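Local coordinates for Cwp19 (Clostridioides difficile, PDB 5OQ3), which probably cleaves cell-wall glycan through the TIM-barrel glycoside hydrolase domain described here, and as a whole protein may also have N-acetylmuramoyl-L-alanine amidase activity, at residues A277-G282 against T316-Y321; A300-L305 against V347-K352; W308-V313 against R351-I356. One frame throughout, in Å; residues are numbered along the deposited sequence. Where two conformers were deposited one is given.

Contact 1: A277-G282 against T316-Y321; sequences AWIKQG and TNVDLY
Ile-279 and Val-318 bring the two backbones closest, their CA atoms 6.5 Å apart; Lys-280 and Thr-316 follow, with CA atoms 7.4 Å apart. The fold is a TIM barrel, a closed parallel sheet ringed by helices. Here the C-terminal end of helix 275-280, which precedes strand 286-287, packs against the chain leading into the next strand of the barrel, 319-324. Both backbones turn at the contact. Gly-282, with a positive phi of 65°, ends the helix in a Schellman motif, two bonds running back into its last turn. On the other side residues 316-318 form an ST turn: Thr-316 OG1 accepts from Val-318 N at 3.1 Å, with an N-H...O angle of 160°. That hydroxyl also bonds to the carbonyl of Val-313, which anchors the turn to the end of helix 302-313.

No hydrogen bond crosses between 277-282 and 316-321, so the interaction is van der Waals packing. Thr-316 holds OG1 between its backbone N and carbonyl carbon (chi1 76°), which commits the hydroxyl to the turn and sends the methyl to the helix. CG2 of Thr-316 meets CG2 of Ile-279 at 3.8 Å, the two side chains crossing at about a right angle. Ile-279 CG2 also faces Val-318, whose CG2 lies 4.3 Å from it, and the same Val-318 methyl is 4.0 Å from the backbone O of Ile-279. Val-318 packs in addition on Val-287 of the adjoining strand, so helix and barrel wall meet through it. Lys-280 begins by pointing away; bends at its second and third torsions bring the chain back across the threonine, leaving NZ of Lys-280 3.6 Å from Thr-316 CG2.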
loop_
_atom_site.group_PDB
_atom_site.type_symbol
_atom_site.label_atom_id
_atom_site.label_comp_id
_atom_site.label_asym_id
_atom_site.label_seq_id
_atom_site.Cartn_x
_atom_site.Cartn_y
_atom_site.Cartn_z
ATOM N N ALA A 277 15.254 -7.314 4.313
ATOM C CA ALA A 277 16.107 -7.245 3.131
ATOM C C ALA A 277 15.889 -5.958 2.384
ATOM O O ALA A 277 16.847 -5.371 1.838
ATOM C CB ALA A 277 15.801 -8.465 2.218
ATOM N N TRP A 278 14.661 -5.502 2.250
ATOM C CA TRP A 278 14.380 -4.282 1.531
ATOM C C TRP A 278 15.124 -3.126 2.176
ATOM O O TRP A 278 15.663 -2.252 1.494
ATOM C CB TRP A 278 12.894 -3.959 1.521
ATOM C CG TRP A 278 11.978 -5.023 1.073
ATOM C CD1 TRP A 278 12.254 -6.146 0.349
ATOM C CD2 TRP A 278 10.572 -5.027 1.304
ATOM N NE1 TRP A 278 11.130 -6.887 0.171
ATOM C CE2 TRP A 278 10.067 -6.202 0.726
ATOM C CE3 TRP A 278 9.681 -4.141 1.950
ATOM C CZ2 TRP A 278 8.719 -6.543 0.818
ATOM C CZ3 TRP A 278 8.370 -4.472 2.022
ATOM C CH2 TRP A 278 7.875 -5.634 1.436
ATOM N N ILE A 279 15.099 -3.075 3.480
ATOM C CA ILE A 279 15.751 -2.021 4.241
ATOM C C ILE A 279 17.254 -2.122 4.112
ATOM O O ILE A 279 17.928 -1.128 3.780
ATOM C CB ILE A 279 15.285 -2.046 5.722
ATOM C CG1 ILE A 279 13.805 -1.695 5.834
ATOM C CG2 ILE A 279 16.142 -1.127 6.595
ATOM C CD1 ILE A 279 13.187 -2.044 7.150
ATOM N N LYS A 280 17.802 -3.299 4.304
ATOM C CA LYS A 280 19.242 -3.448 4.316
ATOM C C LYS A 280 19.858 -3.204 2.971
ATOM O O LYS A 280 20.964 -2.702 2.887
ATOM C CB LYS A 280 19.608 -4.796 4.926
ATOM C CG LYS A 280 19.109 -4.932 6.391
ATOM C CD LYS A 280 19.975 -4.268 7.447
ATOM C CE LYS A 280 19.751 -2.788 7.670
ATOM N NZ LYS A 280 21.022 -2.187 8.206
ATOM N N GLN A 281 19.168 -3.584 1.902
ATOM C CA GLN A 281 19.645 -3.371 0.520
ATOM C C GLN A 281 19.218 -2.020 -0.083
ATOM O O GLN A 281 19.601 -1.682 -1.204
ATOM C CB GLN A 281 19.195 -4.504 -0.379
ATOM C CG GLN A 281 19.817 -5.826 0.003
ATOM C CD GLN A 281 19.305 -6.968 -0.853
ATOM O OE1 GLN A 281 19.200 -6.840 -2.082
ATOM N NE2 GLN A 281 18.955 -8.102 -0.197
ATOM N N GLY A 282 18.437 -1.236 0.654
ATOM C CA GLY A 282 18.041 0.068 0.187
ATOM C C GLY A 282 17.160 0.021 -1.050
ATOM O O GLY A 282 17.289 0.804 -1.983
ATOM N N THR A 316 20.318 3.347 8.644
ATOM C CA THR A 316 20.018 3.329 7.202
ATOM C C THR A 316 19.422 4.685 6.840
ATOM O O THR A 316 19.107 5.502 7.710
ATOM C CB THR A 316 18.971 2.228 6.821
ATOM O OG1 THR A 316 17.646 2.636 7.211
ATOM C CG2 THR A 316 19.280 0.880 7.471
ATOM N N ASN A 317 19.236 4.909 5.548
ATOM C CA ASN A 317 18.559 6.082 5.056
ATOM C C ASN A 317 17.087 5.838 4.747
ATOM O O ASN A 317 16.446 6.693 4.198
ATOM C CB ASN A 317 19.254 6.573 3.812
ATOM C CG ASN A 317 20.610 7.143 4.103
ATOM O OD1 ASN A 317 20.817 7.742 5.149
ATOM N ND2 ASN A 317 21.540 6.972 3.185
ATOM N N VAL A 318 16.524 4.710 5.220
ATOM C CA VAL A 318 15.106 4.394 4.986
ATOM C C VAL A 318 14.243 5.088 6.041
ATOM O O VAL A 318 14.438 4.915 7.249
ATOM C CB VAL A 318 14.837 2.875 5.000
ATOM C CG1 VAL A 318 13.337 2.581 4.826
ATOM C CG2 VAL A 318 15.680 2.216 3.954
ATOM N N ASP A 319 13.306 5.900 5.567
ATOM C CA ASP A 319 12.373 6.574 6.454
ATOM C C ASP A 319 11.293 5.631 6.954
ATOM O O ASP A 319 10.637 4.922 6.177
ATOM C CB ASP A 319 11.752 7.793 5.744
ATOM C CG ASP A 319 12.745 8.840 5.372
ATOM O OD1 ASP A 319 13.716 9.097 6.109
ATOM O OD2 ASP A 319 12.518 9.438 4.298
ATOM N N LEU A 320 11.120 5.650 8.268
ATOM C CA LEU A 320 10.114 4.838 8.933
ATOM C C LEU A 320 8.885 5.661 9.311
ATOM O O LEU A 320 8.994 6.631 10.100
ATOM C CB LEU A 320 10.719 4.196 10.183
ATOM C CG LEU A 320 9.764 3.433 11.107
ATOM C CD1 LEU A 320 9.083 2.253 10.411
ATOM C CD2 LEU A 320 10.560 2.952 12.326
ATOM N N TYR A 321 7.718 5.232 8.811
ATOM C CA TYR A 321 6.438 5.831 9.221
ATOM C C TYR A 321 5.622 4.700 9.814
ATOM O O TYR A 321 5.684 3.600 9.309
ATOM C CB TYR A 321 5.696 6.488 8.029
ATOM C CG TYR A 321 6.521 7.397 7.150
ATOM C CD1 TYR A 321 7.315 8.395 7.689
ATOM C CD2 TYR A 321 6.521 7.251 5.790
ATOM C CE1 TYR A 321 8.064 9.235 6.884
ATOM C CE2 TYR A 321 7.257 8.110 4.964
ATOM C CZ TYR A 321 8.024 9.061 5.529
ATOM O OH TYR A 321 8.745 9.880 4.699
#

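Contact 2: A300-L305 against V347-K352; sequences ADYSKL and VTLNRK
Tyr-302 reaches across to Asn-350 and donates a hydrogen bond from its phenolic OH to the side-chain carbonyl of Asn-350, OH to OD1 2.7 Å. The C=O...donor angle is 112° and the donor sits in the carbonyl plane, so a lone pair of OD1 is used. The ring and amide planes are only 25° apart, and OD1 of Asn-350 approaches the edge of the ring, 3.5 Å from Tyr-302 CZ, although the two side chains run across each other at about a right angle. Tyr-302 extends this far because its CG stands opposite the backbone N (chi1 -176°), although its CB does not itself point at the partner helix. Gln-324 completes the polar cluster: its NE2 bonds to the tyrosine OH and its OE1 to ND2 of Asn-350, which ties both groups to strand 319-324 and is consistent with a fixed flip of the Asn-350 amide, OD1 to the tyrosine and ND2 to the glutamine.

In the TIM barrel this strand separates the two helices in sequence, and 302-313 and 343-350 are successive outer helices whose N-terminal and C-terminal ends, respectively, meet here. Beside the polar bridge Leu-349 is directed toward the other helix. Its CD2 rests 3.8 Å from Ser-303 CB and equally close to Ser-303 CA, and comes within 4.3 Å of Tyr-302 CD1, near the ring plane and not over a face. The helix start carrying these residues is capped by Asp-301, whose OD1 accepts from Ser-303 N at 3.0 Å, the donor lying above the carboxylate plane; Gly-296 N bonds to the same oxygen.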
loop_
_atom_site.group_PDB
_atom_site.type_symbol
_atom_site.label_atom_id
_atom_site.label_comp_id
_atom_site.label_asym_id
_atom_site.label_seq_id
_atom_site.Cartn_x
_atom_site.Cartn_y
_atom_site.Cartn_z
ATOM N N ALA A 300 0.765 -9.107 19.616
ATOM C CA ALA A 300 1.301 -8.132 18.682
ATOM C C ALA A 300 1.233 -6.736 19.333
ATOM O O ALA A 300 0.351 -5.912 19.016
ATOM C CB ALA A 300 0.540 -8.154 17.364
ATOM N N ASP A 301 2.114 -6.542 20.317
ATOM C CA ASP A 301 2.065 -5.381 21.186
ATOM C C ASP A 301 2.618 -4.190 20.443
ATOM O O ASP A 301 3.793 -4.141 20.102
ATOM C CB ASP A 301 2.865 -5.672 22.447
ATOM C CG ASP A 301 2.741 -4.557 23.515
ATOM O OD1 ASP A 301 2.372 -3.410 23.186
ATOM O OD2 ASP A 301 2.948 -4.850 24.690
ATOM N N TYR A 302 1.742 -3.236 20.174
ATOM C CA TYR A 302 2.155 -2.015 19.524
ATOM C C TYR A 302 3.442 -1.418 20.105
ATOM O O TYR A 302 4.339 -0.977 19.367
ATOM C CB TYR A 302 1.028 -0.972 19.599
ATOM C CG TYR A 302 1.321 0.329 18.871
ATOM C CD1 TYR A 302 2.031 1.383 19.498
ATOM C CD2 TYR A 302 0.893 0.538 17.553
ATOM C CE1 TYR A 302 2.275 2.580 18.834
ATOM C CE2 TYR A 302 1.160 1.718 16.892
ATOM C CZ TYR A 302 1.834 2.739 17.528
ATOM O OH TYR A 302 2.063 3.892 16.854
ATOM N N SER A 303 3.543 -1.364 21.411
ATOM C CA SER A 303 4.709 -0.742 22.025
ATOM C C SER A 303 6.011 -1.523 21.716
ATOM O O SER A 303 7.069 -0.905 21.543
ATOM C CB SER A 303 4.487 -0.554 23.527
ATOM O OG SER A 303 4.602 -1.767 24.225
ATOM N N LYS A 304 5.945 -2.842 21.638
ATOM C CA LYS A 304 7.119 -3.654 21.296
ATOM C C LYS A 304 7.463 -3.476 19.833
ATOM O O LYS A 304 8.645 -3.370 19.456
ATOM C CB LYS A 304 6.858 -5.143 21.594
ATOM C CG LYS A 304 6.726 -5.411 23.089
ATOM C CD LYS A 304 6.637 -6.899 23.384
ATOM C CE LYS A 304 6.671 -7.148 24.879
ATOM N NZ LYS A 304 6.259 -8.539 25.163
ATOM N N LEU A 305 6.433 -3.398 18.996
ATOM C CA LEU A 305 6.677 -3.285 17.577
ATOM C C LEU A 305 7.240 -1.939 17.157
ATOM O O LEU A 305 8.093 -1.897 16.249
ATOM C CB LEU A 305 5.412 -3.668 16.809
ATOM C CG LEU A 305 5.183 -5.199 16.765
ATOM C CD1 LEU A 305 3.725 -5.524 16.454
ATOM C CD2 LEU A 305 6.168 -5.851 15.787
ATOM N N VAL A 347 0.807 7.925 19.165
ATOM C CA VAL A 347 1.692 8.838 18.487
ATOM C C VAL A 347 2.675 9.488 19.461
ATOM O O VAL A 347 3.819 9.717 19.125
ATOM C CB VAL A 347 0.903 9.892 17.679
ATOM C CG1 VAL A 347 1.818 10.948 17.094
ATOM C CG2 VAL A 347 0.143 9.211 16.538
ATOM N N THR A 348 2.257 9.711 20.702
ATOM C CA THR A 348 3.178 10.197 21.732
ATOM C C THR A 348 4.356 9.218 21.923
ATOM O O THR A 348 5.521 9.617 22.013
ATOM C CB THR A 348 2.422 10.453 23.036
ATOM O OG1 THR A 348 1.411 11.442 22.824
ATOM C CG2 THR A 348 3.359 10.926 24.153
ATOM N N LEU A 349 4.061 7.924 21.936
ATOM C CA LEU A 349 5.102 6.918 22.027
ATOM C C LEU A 349 6.001 6.961 20.797
ATOM O O LEU A 349 7.231 6.892 20.936
ATOM C CB LEU A 349 4.479 5.548 22.226
ATOM C CG LEU A 349 5.474 4.391 22.389
ATOM C CD1 LEU A 349 6.383 4.592 23.613
ATOM C CD2 LEU A 349 4.753 3.055 22.408
ATOM N N ASN A 350 5.405 7.027 19.599
ATOM C CA ASN A 350 6.196 7.075 18.394
ATOM C C ASN A 350 7.235 8.165 18.486
ATOM O O ASN A 350 8.356 8.013 18.008
ATOM C CB ASN A 350 5.347 7.416 17.162
ATOM C CG ASN A 350 4.330 6.356 16.804
ATOM O OD1 ASN A 350 4.296 5.259 17.398
ATOM N ND2 ASN A 350 3.443 6.715 15.870
ATOM N N ARG A 351 6.830 9.313 19.001
ATOM C CA ARG A 351 7.684 10.485 19.049
ATOM C C ARG A 351 8.871 10.368 20.009
ATOM O O ARG A 351 9.748 11.209 20.009
ATOM C CB ARG A 351 6.817 11.724 19.307
ATOM C CG ARG A 351 6.005 12.116 18.054
ATOM C CD ARG A 351 4.902 13.045 18.358
ATOM N NE ARG A 351 4.354 13.669 17.175
ATOM C CZ ARG A 351 3.400 14.580 17.217
ATOM N NH1 ARG A 351 2.862 14.923 18.397
ATOM N NH2 ARG A 351 2.986 15.145 16.122
ATOM N N LYS A 352 8.887 9.327 20.832
ATOM C CA LYS A 352 10.058 9.017 21.649
ATOM C C LYS A 352 11.195 8.402 20.849
ATOM O O LYS A 352 12.318 8.293 21.370
ATOM C CB LYS A 352 9.675 8.099 22.803
ATOM C CG LYS A 352 8.683 8.715 23.794
ATOM C CD LYS A 352 9.225 10.010 24.439
ATOM C CE LYS A 352 8.345 10.408 25.633
ATOM N NZ LYS A 352 8.921 11.639 26.290
#

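Contact 3: W308-V313 against R351-I356; sequences WWANEV and RKYSEI
Ala-310 points its methyl into an angle formed by Tyr-353 and Glu-355, and its CA comes to 5.3 Å from that of Glu-355, a spacing that the small side chain permits. The tyrosine ring meets the methyl obliquely: CD2 of Tyr-353 is 3.8 Å from Ala-310 CB. From the glutamate the same methyl receives a carboxylate oxygen: a bend at the second torsion of Glu-355 (chi2 86°) turns the carboxylate back, leaving OE1 of Glu-355 3.7 Å from Ala-310 CB. Closer to the backbone the glutamate chain lies against the helix surface. Its CG sits 3.5 Å from the backbone O of Ala-310, while its CB meets CG2 of Val-313 at 3.8 Å. Val-313 holds that methyl between its backbone N and carbonyl carbon, and the valine and glutamate side chains pass at a slant.

None of these approaches is a hydrogen bond across the contact; the evidence is for close van der Waals packing, with Ala-310 and the glutamate chain, CB and CG included, making most of it. The two residues on the loop side are presented by a type I beta turn from Tyr-353 to Ile-356, closed by Ile-356 N to Tyr-353 O at 3.0 Å.

This turn leads from helix 343-350 into strand 356-361 of the TIM barrel, and it lies against the last turns of helix 302-313, where Tyr-353 also touches Val-306 and Ala-307. On the barrel side, Val-313 and Ile-356 both pack on Leu-320 of strand 319-324, and Val-313 reaches Ile-279 of helix 275-280.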
loop_
_atom_site.group_PDB
_atom_site.type_symbol
_atom_site.label_atom_id
_atom_site.label_comp_id
_atom_site.label_asym_id
_atom_site.label_seq_id
_atom_site.Cartn_x
_atom_site.Cartn_y
_atom_site.Cartn_z
ATOM N N TRP A 308 10.882 -2.277 17.826
ATOM C CA TRP A 308 11.518 -3.227 16.925
ATOM C C TRP A 308 11.764 -2.600 15.547
ATOM O O TRP A 308 12.867 -2.702 14.982
ATOM C CB TRP A 308 10.676 -4.532 16.825
ATOM C CG TRP A 308 11.415 -5.590 16.051
ATOM C CD1 TRP A 308 12.325 -6.487 16.563
ATOM C CD2 TRP A 308 11.345 -5.845 14.612
ATOM N NE1 TRP A 308 12.803 -7.276 15.548
ATOM C CE2 TRP A 308 12.235 -6.914 14.349
ATOM C CE3 TRP A 308 10.622 -5.278 13.563
ATOM C CZ2 TRP A 308 12.442 -7.407 13.092
ATOM C CZ3 TRP A 308 10.806 -5.779 12.319
ATOM C CH2 TRP A 308 11.719 -6.836 12.081
ATOM N N TRP A 309 10.749 -1.939 15.007
ATOM C CA TRP A 309 10.878 -1.289 13.711
ATOM C C TRP A 309 11.829 -0.106 13.729
ATOM O O TRP A 309 12.599 0.086 12.765
ATOM C CB TRP A 309 9.499 -0.901 13.191
ATOM C CG TRP A 309 8.715 -2.072 12.665
ATOM C CD1 TRP A 309 7.644 -2.675 13.226
ATOM C CD2 TRP A 309 8.970 -2.765 11.448
ATOM N NE1 TRP A 309 7.234 -3.724 12.436
ATOM C CE2 TRP A 309 8.032 -3.784 11.333
ATOM C CE3 TRP A 309 9.883 -2.580 10.417
ATOM C CZ2 TRP A 309 7.988 -4.653 10.245
ATOM C CZ3 TRP A 309 9.854 -3.469 9.314
ATOM C CH2 TRP A 309 8.900 -4.471 9.245
ATOM N N ALA A 310 11.831 0.676 14.814
ATOM C CA ALA A 310 12.792 1.755 14.922
ATOM C C ALA A 310 14.209 1.231 14.858
ATOM O O ALA A 310 15.062 1.786 14.175
ATOM C CB ALA A 310 12.566 2.544 16.204
ATOM N N ASN A 311 14.459 0.121 15.516
ATOM C CA ASN A 311 15.772 -0.499 15.459
ATOM C C ASN A 311 16.122 -1.006 14.040
ATOM O O ASN A 311 17.282 -0.886 13.586
ATOM C CB ASN A 311 15.877 -1.637 16.491
ATOM C CG ASN A 311 17.263 -2.239 16.516
ATOM O OD1 ASN A 311 18.220 -1.583 16.953
ATOM N ND2 ASN A 311 17.392 -3.464 16.004
ATOM N N GLU A 312 15.159 -1.564 13.336
ATOM C CA GLU A 312 15.395 -2.050 11.952
ATOM C C GLU A 312 15.949 -1.003 11.013
ATOM O O GLU A 312 16.757 -1.346 10.158
ATOM C CB GLU A 312 14.101 -2.609 11.342
ATOM C CG GLU A 312 13.650 -3.956 11.823
ATOM C CD GLU A 312 14.699 -5.035 11.522
ATOM O OE1 GLU A 312 14.931 -5.420 10.335
ATOM O OE2 GLU A 312 15.299 -5.464 12.480
ATOM N N VAL A 313 15.499 0.257 11.127
ATOM C CA VAL A 313 15.976 1.286 10.213
ATOM C C VAL A 313 17.185 2.065 10.704
ATOM O O VAL A 313 17.758 2.869 9.948
ATOM C CB VAL A 313 14.852 2.251 9.792
ATOM C CG1 VAL A 313 13.690 1.474 9.153
ATOM C CG2 VAL A 313 14.359 3.063 10.989
ATOM N N ARG A 351 6.830 9.313 19.001
ATOM C CA ARG A 351 7.684 10.485 19.049
ATOM C C ARG A 351 8.871 10.368 20.009
ATOM O O ARG A 351 9.748 11.209 20.009
ATOM C CB ARG A 351 6.817 11.724 19.307
ATOM C CG ARG A 351 6.005 12.116 18.054
ATOM C CD ARG A 351 4.902 13.045 18.358
ATOM N NE ARG A 351 4.354 13.669 17.175
ATOM C CZ ARG A 351 3.400 14.580 17.217
ATOM N NH1 ARG A 351 2.862 14.923 18.397
ATOM N NH2 ARG A 351 2.986 15.145 16.122
ATOM N N LYS A 352 8.887 9.327 20.832
ATOM C CA LYS A 352 10.058 9.017 21.649
ATOM C C LYS A 352 11.195 8.402 20.849
ATOM O O LYS A 352 12.318 8.293 21.370
ATOM C CB LYS A 352 9.675 8.099 22.803
ATOM C CG LYS A 352 8.683 8.715 23.794
ATOM C CD LYS A 352 9.225 10.010 24.439
ATOM C CE LYS A 352 8.345 10.408 25.633
ATOM N NZ LYS A 352 8.921 11.639 26.290
ATOM N N TYR A 353 10.920 7.985 19.604
ATOM C CA TYR A 353 11.919 7.297 18.771
ATOM C C TYR A 353 12.338 8.187 17.638
ATOM O O TYR A 353 11.550 8.497 16.735
ATOM C CB TYR A 353 11.309 5.966 18.208
ATOM C CG TYR A 353 11.017 4.971 19.297
ATOM C CD1 TYR A 353 9.817 4.993 19.959
ATOM C CD2 TYR A 353 11.962 4.018 19.694
ATOM C CE1 TYR A 353 9.549 4.116 20.987
ATOM C CE2 TYR A 353 11.718 3.134 20.732
ATOM C CZ TYR A 353 10.495 3.183 21.380
ATOM O OH TYR A 353 10.238 2.301 22.425
ATOM N N SER A 354 13.599 8.571 17.655
ATOM C CA SER A 354 14.083 9.463 16.633
ATOM C C SER A 354 14.072 8.861 15.227
ATOM O O SER A 354 14.054 9.577 14.237
ATOM C CB SER A 354 15.472 9.938 16.962
ATOM O OG SER A 354 16.409 8.896 16.925
ATOM N N GLU A 355 14.042 7.533 15.154
ATOM C CA GLU A 355 13.999 6.847 13.857
ATOM C C GLU A 355 12.614 6.913 13.231
ATOM O O GLU A 355 12.468 6.659 12.036
ATOM C CB GLU A 355 14.395 5.380 14.025
ATOM C CG GLU A 355 15.795 5.172 14.532
ATOM C CD GLU A 355 15.920 5.202 16.078
ATOM O OE1 GLU A 355 14.930 5.346 16.911
ATOM O OE2 GLU A 355 17.083 5.059 16.460
ATOM N N ILE A 356 11.561 7.191 14.022
ATOM C CA ILE A 356 10.221 7.296 13.466
ATOM C C ILE A 356 10.003 8.715 12.937
ATOM O O ILE A 356 10.238 9.680 13.661
ATOM C CB ILE A 356 9.156 6.854 14.458
ATOM C CG1 ILE A 356 9.330 5.376 14.755
ATOM C CG2 ILE A 356 7.773 7.155 13.899
ATOM C CD1 ILE A 356 8.474 4.834 15.869
#

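How the contacts relate
All three contacts belong to one side of the TIM barrel, around strand 319-324, with helices 275-280, 302-313 and 343-350. Along the chain the first segments come in the order 277-282, 300-305, 308-313, and the second in the order 316-321, 347-352, 351-356. Contacts 2 and 3 share helix 302-313 as well as Arg-351 and Lys-352, and their centres are about 9 Å apart. Contact 1 is centred about 12 Å from contact 3 and touches it, Leu-320 CD2 lying 3.5 Å from Trp-309 O. Contacts 1 and 2, with centres about 19 Å apart, do not touch. Contact 3 thus bridges them, giving continuous packing between consecutive beta-alpha units of the barrel.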